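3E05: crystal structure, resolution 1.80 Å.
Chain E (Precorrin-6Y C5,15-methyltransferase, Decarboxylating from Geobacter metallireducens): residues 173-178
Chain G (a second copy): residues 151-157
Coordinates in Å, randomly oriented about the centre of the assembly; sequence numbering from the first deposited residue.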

# COMPACT_ATOMS: atom_id res chain seq x y z
N LYS E 173 10.97 -9.98 -8.44
CA LYS E 173 11.24 -10.87 -9.55
C LYS E 173 11.91 -12.10 -9.01
O LYS E 173 11.23 -13.04 -8.69
CB LYS E 173 12.12 -10.19 -10.60
CG LYS E 173 11.72 -10.46 -12.06
CD LYS E 173 12.91 -10.84 -12.93
CE LYS E 173 12.79 -10.32 -14.35
NZ LYS E 173 13.62 -9.14 -14.57
N GLY E 174 13.23 -12.06 -8.86
CA GLY E 174 14.09 -13.19 -9.14
C GLY E 174 15.37 -13.47 -8.35
O GLY E 174 15.55 -14.56 -7.87
N LEU E 175 16.27 -12.51 -8.20
CA LEU E 175 17.25 -12.71 -7.14
C LEU E 175 16.63 -12.73 -5.75
O LEU E 175 17.12 -13.40 -4.85
CB LEU E 175 18.51 -11.85 -7.27
CG LEU E 175 19.65 -12.84 -7.57
CD1 LEU E 175 20.91 -12.27 -8.24
CD2 LEU E 175 20.00 -13.70 -6.37
N THR E 176 15.49 -12.09 -5.61
CA THR E 176 14.76 -12.02 -4.36
C THR E 176 15.23 -11.14 -3.23
O THR E 176 14.63 -10.11 -3.00
CB THR E 176 14.02 -13.29 -3.94
OG1 THR E 176 13.02 -13.58 -4.90
CG2 THR E 176 13.32 -13.06 -2.71
N GLU E 177 16.31 -11.50 -2.55
CA GLU E 177 16.82 -10.60 -1.52
C GLU E 177 17.64 -9.40 -2.01
O GLU E 177 17.74 -8.40 -1.34
CB GLU E 177 17.52 -11.31 -0.38
CG GLU E 177 17.89 -12.69 -0.56
CD GLU E 177 17.86 -13.39 0.77
OE1 GLU E 177 18.29 -14.56 0.89
OE2 GLU E 177 17.39 -12.72 1.73
N TYR E 178 18.26 -9.54 -3.17
CA TYR E 178 19.17 -8.52 -3.70
C TYR E 178 18.41 -7.67 -4.72
O TYR E 178 18.97 -7.11 -5.67
CB TYR E 178 20.39 -9.19 -4.32
CG TYR E 178 21.04 -10.17 -3.37
CD1 TYR E 178 21.85 -9.72 -2.32
CD2 TYR E 178 20.83 -11.54 -3.51
CE1 TYR E 178 22.44 -10.62 -1.44
CE2 TYR E 178 21.41 -12.45 -2.63
CZ TYR E 178 22.21 -11.98 -1.60
OH TYR E 178 22.79 -12.88 -0.73
N ALA G 151 12.01 -17.70 5.47
CA ALA G 151 11.39 -18.46 4.40
C ALA G 151 12.17 -18.29 3.11
O ALA G 151 12.56 -19.29 2.49
CB ALA G 151 9.93 -18.07 4.21
N VAL G 152 12.43 -17.04 2.74
CA VAL G 152 13.19 -16.71 1.53
C VAL G 152 14.58 -17.36 1.52
O VAL G 152 14.95 -18.04 0.56
CB VAL G 152 13.28 -15.18 1.32
CG1 VAL G 152 14.32 -14.83 0.27
CG2 VAL G 152 11.90 -14.63 0.95
N GLU G 153 15.31 -17.18 2.62
CA GLU G 153 16.62 -17.78 2.81
C GLU G 153 16.56 -19.30 2.61
O GLU G 153 17.23 -19.82 1.72
CB GLU G 153 17.17 -17.44 4.20
CG GLU G 153 18.58 -17.95 4.47
CD GLU G 153 19.04 -17.77 5.91
OE1 GLU G 153 18.38 -17.02 6.66
OE2 GLU G 153 20.06 -18.39 6.29
N PHE G 154 15.70 -19.98 3.38
CA PHE G 154 15.60 -21.45 3.35
C PHE G 154 15.11 -21.99 2.01
O PHE G 154 15.58 -23.03 1.56
CB PHE G 154 14.71 -21.99 4.48
CG PHE G 154 15.13 -21.57 5.87
CD1 PHE G 154 16.47 -21.41 6.21
CD2 PHE G 154 14.17 -21.38 6.85
CE1 PHE G 154 16.84 -21.02 7.48
CE2 PHE G 154 14.53 -20.99 8.13
CZ PHE G 154 15.87 -20.81 8.46
N LEU G 155 14.19 -21.29 1.36
CA LEU G 155 13.73 -21.73 0.05
C LEU G 155 14.79 -21.61 -1.03
O LEU G 155 14.93 -22.50 -1.87
CB LEU G 155 12.46 -20.99 -0.37
CG LEU G 155 11.19 -21.38 0.38
CD1 LEU G 155 10.13 -20.33 0.11
CD2 LEU G 155 10.70 -22.78 0.00
N GLU G 156 15.56 -20.53 -0.99
CA GLU G 156 16.64 -20.33 -1.95
C GLU G 156 17.81 -21.26 -1.65
O GLU G 156 18.51 -21.69 -2.57
CB GLU G 156 17.09 -18.87 -1.99
CG GLU G 156 16.04 -17.99 -2.62
CD GLU G 156 16.45 -16.54 -2.78
OE1 GLU G 156 17.20 -16.01 -1.93
OE2 GLU G 156 16.01 -15.94 -3.78
N ASP G 157 18.00 -21.59 -0.36
CA ASP G 157 18.97 -22.59 0.07
C ASP G 157 18.74 -23.92 -0.64
O ASP G 157 19.69 -24.54 -1.10
CB ASP G 157 18.88 -22.81 1.59
CG ASP G 157 19.64 -21.76 2.39
OD1 ASP G 157 20.30 -20.89 1.77
OD2 ASP G 157 19.56 -21.81 3.64
O HOH W 1 14.89 -16.52 -6.25

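The carboxylate of Glu G156 enters this contact among acceptors rather than donors. Its OE1 lies 3.4 Å from OE1 of Glu E177, a close approach of like charges, and its OE2 lies 3.0 Å from the backbone O of Leu E175. If both acids are ionised, neither pair has a hydrogen to share, so the short distances cannot be read as bonds; no direct hydrogen bond crosses between the stretches.

Water 1 gives Glu G156 OE2 a donor and links it to Gly E174 O; it is not bonded to Leu E175 O or to either OE1. It gives one hydrogen to Gly E174 O at 2.6 Å and the other to Glu G156 OE2 at 2.8 Å, bridging two acceptors that stand 4.3 Å apart. Within chain E, Leu E175 O accepts a weak bond from Glu E177 N at 3.1 Å.

Carbon contacts add to this. Thr E176 and Val G152 both direct their CA-to-CB bonds toward the opposing stretch, and Thr E176 CG2 meets Val G152 CG1 at 3.6 Å, while Thr E176 CB lies 3.3 Å from Glu G156 OE2. The same valine methyl, CG1, lies 3.9 Å from Glu E177 CD. On chain G, the helical bond from Glu G156 N to Val G152 O (3.0 Å) joins residues one turn apart, which places both side chains on the face turned to the irregular chain E segment. Together the stretches bury 218 Å².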